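Local coordinates for protein aminotransferase, class IV (Brucella abortus, PDB 4TVI) that probably transfers the amino group of leucine, isoleucine and valine to 2-oxoglutarate, using pyridoxal 5'-phosphate as its cofactor, at residues D119-P124 with T276-K281; N211-A216 with N234-N239; V228-P233 with R245-L250. All blocks are in the same frame, centred on the assembly; numbering follows the deposited sequence.

Contact 1: D119-P124 with T276-K281; sequences DVYIRP and TGNMSK
The Y121 ring meets M279 over one face and N278 at its edge. The methyl CE of M279 sits 3.4 Å above the ring plane of Y121, displaced toward the rim, and its line to the ring centroid lies 17° off the normal, a CH-pi contact. The sulfur SD of M279 stands 4.7 Å from the centroid of Y121 in an oblique Met-aromatic approach. Methionine suits the place because its flexible thioether, bent at chi2 and chi3, can fold back and lay its polarisable end on a ring; tyrosine offers a flat face for that methyl and a hydroxyl at the edge of the R123 guanidinium, in its plane. At the ring edge, in plane, ND2 of N278 is 3.6 Å from CD1 of Y121, ring and amide planes 35° apart.

K281 helps orient this amide: its NZ donates to the backbone O of N278, on a lone pair in the carbonyl plane, and to OD1 of N278, tilted 26° from the side-chain carbonyl plane, each at 3.1 Å. Asparagine fits because OD1 can accept while ND2 points to the tyrosine edge and makes a weak hydrogen bond to A68 O. Mutual backbone bonds between G277 and K281, one of them weak, close the short hairpin connection between strands 272-277 and 281-288. W59 of the second subunit packs on Y121 and makes a cation-pi contact with R123. Dispersion and CH-pi attraction hold the contact, with no hydrogen bond between the two segments, beside the cofactor phosphate, which N278 N reaches by a weak bond.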
loop_
_atom_site.group_PDB
_atom_site.type_symbol
_atom_site.label_atom_id
_atom_site.label_comp_id
_atom_site.label_asym_id
_atom_site.label_seq_id
_atom_site.Cartn_x
_atom_site.Cartn_y
_atom_site.Cartn_z
ATOM N N ASP A 119 -20.418 -0.860 22.457
ATOM C CA ASP A 119 -19.910 0.058 21.434
ATOM C C ASP A 119 -19.076 -0.701 20.412
ATOM O O ASP A 119 -18.264 -1.566 20.766
ATOM C CB ASP A 119 -19.072 1.186 22.050
ATOM C CG ASP A 119 -19.810 1.943 23.130
ATOM O OD1 ASP A 119 -21.058 1.985 23.092
ATOM O OD2 ASP A 119 -19.134 2.513 24.012
ATOM N N VAL A 120 -19.287 -0.393 19.139
ATOM C CA VAL A 120 -18.687 -1.185 18.083
ATOM C C VAL A 120 -17.982 -0.307 17.045
ATOM O O VAL A 120 -18.463 0.771 16.686
ATOM C CB VAL A 120 -19.751 -2.074 17.380
ATOM C CG1 VAL A 120 -19.116 -2.916 16.272
ATOM C CG2 VAL A 120 -20.463 -2.980 18.394
ATOM N N TYR A 121 -16.822 -0.783 16.604
ATOM C CA TYR A 121 -16.096 -0.241 15.468
ATOM C C TYR A 121 -16.407 -1.031 14.189
ATOM O O TYR A 121 -16.259 -2.258 14.140
ATOM C CB TYR A 121 -14.598 -0.226 15.780
ATOM C CG TYR A 121 -13.691 0.017 14.599
ATOM C CD1 TYR A 121 -13.815 1.146 13.805
ATOM C CD2 TYR A 121 -12.656 -0.865 14.323
ATOM C CE1 TYR A 121 -12.964 1.359 12.730
ATOM C CE2 TYR A 121 -11.800 -0.657 13.268
ATOM C CZ TYR A 121 -11.952 0.451 12.471
ATOM O OH TYR A 121 -11.080 0.636 11.419
ATOM N N ILE A 122 -16.866 -0.304 13.173
ATOM C CA ILE A 122 -17.376 -0.882 11.932
ATOM C C ILE A 122 -16.435 -0.646 10.746
ATOM O O ILE A 122 -16.252 0.497 10.325
ATOM C CB ILE A 122 -18.760 -0.288 11.588
ATOM C CG1 ILE A 122 -19.725 -0.438 12.768
ATOM C CG2 ILE A 122 -19.326 -0.921 10.324
ATOM C CD1 ILE A 122 -20.946 0.451 12.651
ATOM N N ARG A 123 -15.838 -1.708 10.209
ATOM C CA ARG A 123 -14.905 -1.557 9.091
ATOM C C ARG A 123 -15.315 -2.371 7.863
ATOM O O ARG A 123 -15.093 -3.580 7.809
ATOM C CB ARG A 123 -13.478 -1.948 9.502
ATOM C CG ARG A 123 -12.448 -1.776 8.361
ATOM C CD ARG A 123 -11.013 -2.071 8.802
ATOM N NE ARG A 123 -10.851 -3.447 9.266
ATOM C CZ ARG A 123 -10.714 -3.788 10.543
ATOM N NH1 ARG A 123 -10.713 -2.849 11.478
ATOM N NH2 ARG A 123 -10.577 -5.066 10.886
ATOM N N PRO A 124 -15.928 -1.706 6.871
ATOM C CA PRO A 124 -16.177 -2.311 5.558
ATOM C C PRO A 124 -14.882 -2.428 4.757
ATOM O O PRO A 124 -14.038 -1.537 4.857
ATOM C CB PRO A 124 -17.138 -1.324 4.883
ATOM C CG PRO A 124 -17.584 -0.387 5.961
ATOM C CD PRO A 124 -16.482 -0.347 6.958
ATOM N N THR A 276 -10.084 15.084 14.559
ATOM C CA THR A 276 -11.367 14.427 14.338
ATOM C C THR A 276 -11.144 13.139 13.565
ATOM O O THR A 276 -10.202 13.024 12.783
ATOM C CB THR A 276 -12.371 15.313 13.567
ATOM O OG1 THR A 276 -11.856 15.599 12.259
ATOM C CG2 THR A 276 -12.637 16.621 14.315
ATOM N N GLY A 277 -12.011 12.163 13.790
ATOM C CA GLY A 277 -11.880 10.879 13.137
ATOM C C GLY A 277 -12.960 9.948 13.626
ATOM O O GLY A 277 -13.621 10.237 14.615
ATOM N N ASN A 278 -13.147 8.832 12.939
ATOM C CA ASN A 278 -14.249 7.945 13.269
ATOM C C ASN A 278 -14.220 7.354 14.673
ATOM O O ASN A 278 -15.261 7.243 15.318
ATOM C CB ASN A 278 -14.305 6.793 12.270
ATOM C CG ASN A 278 -15.238 5.701 12.724
ATOM O OD1 ASN A 278 -16.424 5.945 12.945
ATOM N ND2 ASN A 278 -14.707 4.492 12.887
ATOM N N MET A 279 -13.037 6.971 15.142
ATOM C CA MET A 279 -12.942 6.163 16.359
ATOM C C MET A 279 -13.428 6.873 17.623
ATOM O O MET A 279 -14.133 6.272 18.439
ATOM C CB MET A 279 -11.510 5.670 16.565
ATOM C CG MET A 279 -11.407 4.643 17.676
ATOM S SD MET A 279 -12.256 3.101 17.246
ATOM C CE MET A 279 -11.445 2.700 15.706
ATOM N N SER A 280 -13.047 8.139 17.794
ATOM C CA SER A 280 -13.418 8.885 18.997
ATOM C C SER A 280 -14.020 10.260 18.687
ATOM O O SER A 280 -14.256 11.062 19.597
ATOM C CB SER A 280 -12.204 9.046 19.914
ATOM O OG SER A 280 -11.759 7.792 20.403
ATOM N N LYS A 281 -14.249 10.515 17.399
ATOM C CA LYS A 281 -14.931 11.715 16.906
ATOM C C LYS A 281 -14.135 13.000 17.127
ATOM O O LYS A 281 -13.725 13.644 16.169
ATOM C CB LYS A 281 -16.327 11.828 17.525
ATOM C CG LYS A 281 -17.188 10.588 17.276
ATOM C CD LYS A 281 -17.144 10.157 15.805
ATOM C CE LYS A 281 -18.036 8.948 15.557
ATOM N NZ LYS A 281 -17.907 8.394 14.177
#

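Contact 2: N211-A216 with N234-N239; sequences NVAETA and NGTFLN
A213 and F237 form the tight heart of this contact. The carbonyl oxygen of A213 stands 3.4 Å above the plane of the F237 ring and over its centre, while the methyl CB of A213 reaches CD1 of F237 at 3.5 Å. Alanine suits the spot because a small methyl lets the ring come right up to the strand. F237 gets there with CG lying between its own backbone N and carbonyl carbon (chi1 64°), which turns the ring toward the strand. E214 and F237 lie alongside each other, pointing opposite ways, with the carboxylate and ring planes 41° apart and OE2 of E214 3.5 Å from CB of F237. Both A213 and E214 face V205 in a classic beta bulge, which is consistent with both neighbours meeting the loop.

The looser side is polar. A water donates to OE2 of E214 at 2.8 Å and accepts from the backbone N of L238 at 2.7 Å, so the buried carboxylate is joined to the loop through a single bridging water; R169 adds a long, weak ion pair. At the other end of the contact, T236 barely meets the strand, its OG1 being 4.1 Å from CB of A213. It is also tied within its own loop: N234 OD1 accepts from T236 OG1 at 2.7 Å, on a lone pair, and from T236 N above the carbonyl plane, the latter bond making an Asx turn. G235 between them has a phi of 93°, where a beta carbon would press against the carbonyl O of N234; glycine has none.

Strand 212-215 pairs with strand 202-206, V212 packs toward helix 264-268, and N219 of strand 219-224 touches both E214 and F237. Residues 234-239 follow strand 227-231 and lead into helix 241-252.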
loop_
_atom_site.group_PDB
_atom_site.type_symbol
_atom_site.label_atom_id
_atom_site.label_comp_id
_atom_site.label_asym_id
_atom_site.label_seq_id
_atom_site.Cartn_x
_atom_site.Cartn_y
_atom_site.Cartn_z
ATOM N N ASN A 211 2.906 22.433 3.665
ATOM C CA ASN A 211 1.722 22.891 4.376
ATOM C C ASN A 211 1.090 21.745 5.157
ATOM O O ASN A 211 1.037 20.614 4.673
ATOM C CB ASN A 211 0.717 23.486 3.396
ATOM C CG ASN A 211 1.261 24.707 2.691
ATOM O OD1 ASN A 211 1.881 25.562 3.316
ATOM N ND2 ASN A 211 1.025 24.801 1.386
ATOM N N VAL A 212 0.625 22.042 6.369
ATOM C CA VAL A 212 0.019 21.029 7.222
ATOM C C VAL A 212 -1.169 20.389 6.525
ATOM O O VAL A 212 -2.000 21.084 5.938
ATOM C CB VAL A 212 -0.429 21.614 8.576
ATOM C CG1 VAL A 212 -1.136 20.557 9.404
ATOM C CG2 VAL A 212 0.767 22.162 9.335
ATOM N N ALA A 213 -1.222 19.060 6.574
ATOM C CA ALA A 213 -2.323 18.301 6.008
ATOM C C ALA A 213 -3.227 17.749 7.107
ATOM O O ALA A 213 -4.436 17.950 7.088
ATOM C CB ALA A 213 -1.791 17.167 5.144
ATOM N N GLU A 214 -2.623 17.040 8.055
ATOM C CA GLU A 214 -3.357 16.354 9.111
ATOM C C GLU A 214 -2.356 15.723 10.060
ATOM O O GLU A 214 -1.156 15.982 9.955
ATOM C CB GLU A 214 -4.293 15.285 8.535
ATOM C CG GLU A 214 -3.591 14.288 7.614
ATOM C CD GLU A 214 -4.472 13.108 7.251
ATOM O OE1 GLU A 214 -5.624 13.066 7.727
ATOM O OE2 GLU A 214 -4.019 12.228 6.487
ATOM N N THR A 215 -2.835 14.883 10.974
ATOM C CA THR A 215 -1.913 14.108 11.790
ATOM C C THR A 215 -1.644 12.803 11.056
ATOM O O THR A 215 -2.147 12.599 9.956
ATOM C CB THR A 215 -2.455 13.833 13.214
ATOM O OG1 THR A 215 -3.290 12.672 13.203
ATOM C CG2 THR A 215 -3.246 15.037 13.735
ATOM N N ALA A 216 -0.870 11.913 11.660
ATOM C CA ALA A 216 -0.553 10.648 11.009
ATOM C C ALA A 216 -1.747 9.695 11.007
ATOM O O ALA A 216 -1.727 8.675 10.320
ATOM C CB ALA A 216 0.641 9.996 11.675
ATOM N N ASN A 234 -6.919 19.509 -0.046
ATOM C CA ASN A 234 -6.260 19.690 -1.335
ATOM C C ASN A 234 -5.955 18.346 -1.995
ATOM O O ASN A 234 -5.246 18.284 -2.994
ATOM C CB ASN A 234 -4.977 20.518 -1.185
ATOM C CG ASN A 234 -3.890 19.806 -0.380
ATOM O OD1 ASN A 234 -4.086 18.698 0.129
ATOM N ND2 ASN A 234 -2.731 20.447 -0.271
ATOM N N GLY A 235 -6.486 17.270 -1.417
ATOM C CA GLY A 235 -6.362 15.951 -2.017
ATOM C C GLY A 235 -5.189 15.112 -1.541
ATOM O O GLY A 235 -5.061 13.953 -1.930
ATOM N N THR A 236 -4.334 15.683 -0.699
ATOM C CA THR A 236 -3.166 14.952 -0.220
ATOM C C THR A 236 -3.533 14.196 1.045
ATOM O O THR A 236 -2.764 13.365 1.536
ATOM C CB THR A 236 -1.974 15.885 0.064
ATOM O OG1 THR A 236 -2.347 16.840 1.065
ATOM C CG2 THR A 236 -1.559 16.607 -1.196
ATOM N N PHE A 237 -4.720 14.496 1.562
ATOM C CA PHE A 237 -5.254 13.811 2.736
ATOM C C PHE A 237 -6.760 13.680 2.586
ATOM O O PHE A 237 -7.375 14.386 1.789
ATOM C CB PHE A 237 -4.903 14.560 4.021
ATOM C CG PHE A 237 -5.516 15.932 4.116
ATOM C CD1 PHE A 237 -4.907 17.019 3.513
ATOM C CD2 PHE A 237 -6.686 16.139 4.828
ATOM C CE1 PHE A 237 -5.458 18.287 3.610
ATOM C CE2 PHE A 237 -7.246 17.405 4.928
ATOM C CZ PHE A 237 -6.625 18.481 4.317
ATOM N N LEU A 238 -7.352 12.765 3.338
ATOM C CA LEU A 238 -8.792 12.565 3.273
ATOM C C LEU A 238 -9.538 13.716 3.922
ATOM O O LEU A 238 -9.239 14.113 5.048
ATOM C CB LEU A 238 -9.187 11.248 3.948
ATOM C CG LEU A 238 -8.874 9.981 3.161
ATOM C CD1 LEU A 238 -9.186 8.749 3.995
ATOM C CD2 LEU A 238 -9.669 9.969 1.862
ATOM N N ASN A 239 -10.508 14.256 3.195
ATOM C CA ASN A 239 -11.444 15.203 3.766
ATOM C C ASN A 239 -12.444 14.424 4.600
ATOM O O ASN A 239 -13.501 14.030 4.111
ATOM C CB ASN A 239 -12.135 16.008 2.666
ATOM C CG ASN A 239 -13.095 17.048 3.215
ATOM O OD1 ASN A 239 -13.244 17.199 4.428
ATOM N ND2 ASN A 239 -13.738 17.784 2.318
HETATM O O HOH W 1 -5.810 11.072 4.691
#

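Contact 3: V228-P233 with R245-L250; sequences VFTPVP and RVIKLL
Strand 227-231 and helix 241-252 lie side by side with their closest alpha carbons, V228 and L250, 8.7 Å apart, a spacing that only side chains bridge. They are the first two elements of a beta-alpha-beta unit that strand 257-260 completes, lying parallel to 227-231 and bonded to it, with the helix packed on one face of that strand pair. Strand alternation selects V228 and T230 to point at the helix, whereas F229 lies on the other side. From the helix, I247 and L250, three residues apart and so nearly one turn, present their terminal methyls to the strand.

CG2 of V228 meets CD1 of L250 at 4.2 Å, the two side chains crossing at about a right angle. Valine is a natural strand residue, its beta-branch offering a broad apolar flank, and leucine's longer side chain reaches across the gap. V257 also packs on L250, and F221 of the adjoining strand 219-224 touches V228, T230 and I247, so an aromatic side chain helps complete the layer.

T230 serves both polarity and packing. Its OG1, anti to the backbone N (chi1 -171°), hydrogen-bonds to V220 O, which satisfies a hydroxyl that would otherwise be costly to bury and leaves CG2 for the helix. On other sides of the helix R245 forms a salt bridge with D77, and K248, exposed, with E252. The first bond of the I247 side chain points neither at the strand nor from it, but an extended chi2 (173°) carries CD1 of I247 to 4.1 Å from T230 CG2, the two side chains crossing at a slant.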
loop_
_atom_site.group_PDB
_atom_site.type_symbol
_atom_site.label_atom_id
_atom_site.label_comp_id
_atom_site.label_asym_id
_atom_site.label_seq_id
_atom_site.Cartn_x
_atom_site.Cartn_y
_atom_site.Cartn_z
ATOM N N VAL A 228 -11.718 28.818 14.700
ATOM C CA VAL A 228 -11.198 27.496 14.380
ATOM C C VAL A 228 -10.568 27.499 12.991
ATOM O O VAL A 228 -11.152 28.023 12.039
ATOM C CB VAL A 228 -12.299 26.427 14.455
ATOM C CG1 VAL A 228 -11.755 25.057 14.077
ATOM C CG2 VAL A 228 -12.905 26.397 15.851
ATOM N N PHE A 229 -9.370 26.930 12.890
ATOM C CA PHE A 229 -8.671 26.785 11.615
ATOM C C PHE A 229 -8.354 25.314 11.366
ATOM O O PHE A 229 -7.989 24.584 12.286
ATOM C CB PHE A 229 -7.372 27.605 11.587
ATOM C CG PHE A 229 -7.578 29.095 11.724
ATOM C CD1 PHE A 229 -7.749 29.678 12.975
ATOM C CD2 PHE A 229 -7.584 29.914 10.603
ATOM C CE1 PHE A 229 -7.929 31.049 13.102
ATOM C CE2 PHE A 229 -7.763 31.288 10.726
ATOM C CZ PHE A 229 -7.935 31.853 11.974
ATOM N N THR A 230 -8.501 24.888 10.117
ATOM C CA THR A 230 -8.199 23.523 9.723
ATOM C C THR A 230 -7.699 23.533 8.280
ATOM O O THR A 230 -8.151 24.355 7.477
ATOM C CB THR A 230 -9.436 22.607 9.872
ATOM O OG1 THR A 230 -9.061 21.235 9.687
ATOM C CG2 THR A 230 -10.511 22.972 8.867
ATOM N N PRO A 231 -6.745 22.643 7.955
ATOM C CA PRO A 231 -6.182 22.596 6.601
ATOM C C PRO A 231 -7.245 22.492 5.517
ATOM O O PRO A 231 -8.155 21.664 5.616
ATOM C CB PRO A 231 -5.317 21.336 6.627
ATOM C CG PRO A 231 -4.893 21.219 8.043
ATOM C CD PRO A 231 -6.056 21.715 8.866
ATOM N N VAL A 232 -7.128 23.329 4.492
ATOM C CA VAL A 232 -8.043 23.254 3.364
ATOM C C VAL A 232 -7.782 21.933 2.646
ATOM O O VAL A 232 -6.625 21.561 2.422
ATOM C CB VAL A 232 -7.876 24.456 2.394
ATOM C CG1 VAL A 232 -6.439 24.568 1.896
ATOM C CG2 VAL A 232 -8.842 24.350 1.223
ATOM N N PRO A 233 -8.855 21.188 2.329
ATOM C CA PRO A 233 -8.689 19.936 1.581
ATOM C C PRO A 233 -8.019 20.197 0.248
ATOM O O PRO A 233 -8.502 21.048 -0.493
ATOM C CB PRO A 233 -10.127 19.445 1.378
ATOM C CG PRO A 233 -10.912 20.093 2.481
ATOM C CD PRO A 233 -10.265 21.440 2.683
ATOM N N ARG A 245 -18.517 17.036 9.531
ATOM C CA ARG A 245 -19.621 17.118 10.478
ATOM C C ARG A 245 -19.326 18.154 11.556
ATOM O O ARG A 245 -20.192 18.959 11.900
ATOM C CB ARG A 245 -19.898 15.752 11.116
ATOM C CG ARG A 245 -21.092 15.758 12.077
ATOM C CD ARG A 245 -22.375 16.173 11.352
ATOM N NE ARG A 245 -22.699 15.246 10.274
ATOM C CZ ARG A 245 -23.691 15.411 9.405
ATOM N NH1 ARG A 245 -24.475 16.482 9.478
ATOM N NH2 ARG A 245 -23.900 14.500 8.463
ATOM N N VAL A 246 -18.102 18.128 12.080
ATOM C CA VAL A 246 -17.677 19.061 13.124
ATOM C C VAL A 246 -17.648 20.511 12.614
ATOM O O VAL A 246 -18.080 21.441 13.310
ATOM C CB VAL A 246 -16.288 18.667 13.680
ATOM C CG1 VAL A 246 -15.684 19.793 14.523
ATOM C CG2 VAL A 246 -16.383 17.374 14.483
ATOM N N ILE A 247 -17.166 20.697 11.389
ATOM C CA ILE A 247 -17.164 22.021 10.770
ATOM C C ILE A 247 -18.591 22.543 10.648
ATOM O O ILE A 247 -18.878 23.686 10.993
ATOM C CB ILE A 247 -16.508 21.997 9.374
ATOM C CG1 ILE A 247 -15.003 21.738 9.487
ATOM C CG2 ILE A 247 -16.760 23.299 8.645
ATOM C CD1 ILE A 247 -14.329 21.524 8.139
ATOM N N LYS A 248 -19.481 21.684 10.164
ATOM C CA LYS A 248 -20.881 22.038 9.977
ATOM C C LYS A 248 -21.534 22.426 11.302
ATOM O O LYS A 248 -22.225 23.440 11.387
ATOM C CB LYS A 248 -21.632 20.871 9.324
ATOM C CG LYS A 248 -23.114 21.111 9.066
ATOM C CD LYS A 248 -23.728 19.934 8.314
ATOM C CE LYS A 248 -25.250 19.946 8.392
ATOM N NZ LYS A 248 -25.852 21.159 7.786
ATOM N N LEU A 249 -21.293 21.633 12.341
ATOM C CA LEU A 249 -21.892 21.891 13.645
ATOM C C LEU A 249 -21.317 23.142 14.307
ATOM O O LEU A 249 -22.054 23.915 14.917
ATOM C CB LEU A 249 -21.711 20.681 14.560
ATOM C CG LEU A 249 -22.540 19.461 14.156
ATOM C CD1 LEU A 249 -22.168 18.252 14.997
ATOM C CD2 LEU A 249 -24.024 19.774 14.277
ATOM N N LEU A 250 -20.005 23.337 14.190
ATOM C CA LEU A 250 -19.369 24.521 14.755
ATOM C C LEU A 250 -19.911 25.794 14.117
ATOM O O LEU A 250 -20.246 26.752 14.819
ATOM C CB LEU A 250 -17.857 24.457 14.582
ATOM C CG LEU A 250 -17.121 23.604 15.612
ATOM C CD1 LEU A 250 -15.677 23.371 15.188
ATOM C CD2 LEU A 250 -17.179 24.300 16.963
#

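Contacts 2 and 3 cross along the chain, running in the order 211-216, 228-233, 234-239, 245-250, and both fall between the two segments of contact 1. All three reach the mixed sheet, and contact 1 alone also reaches the five-stranded antiparallel sheet through strand 120-128. The centres of contacts 2 and 3 are about 13 Å apart, and each lies about 19 Å from that of contact 1. P231 touches the backbone of V212 and A213, linking contacts 2 and 3, while T276 packs on V246 between contacts 1 and 3. Contacts 2 and 3 thus lie in one packed region around the mixed sheet, and contact 1 joins that sheet to the five-stranded one beside the cofactor.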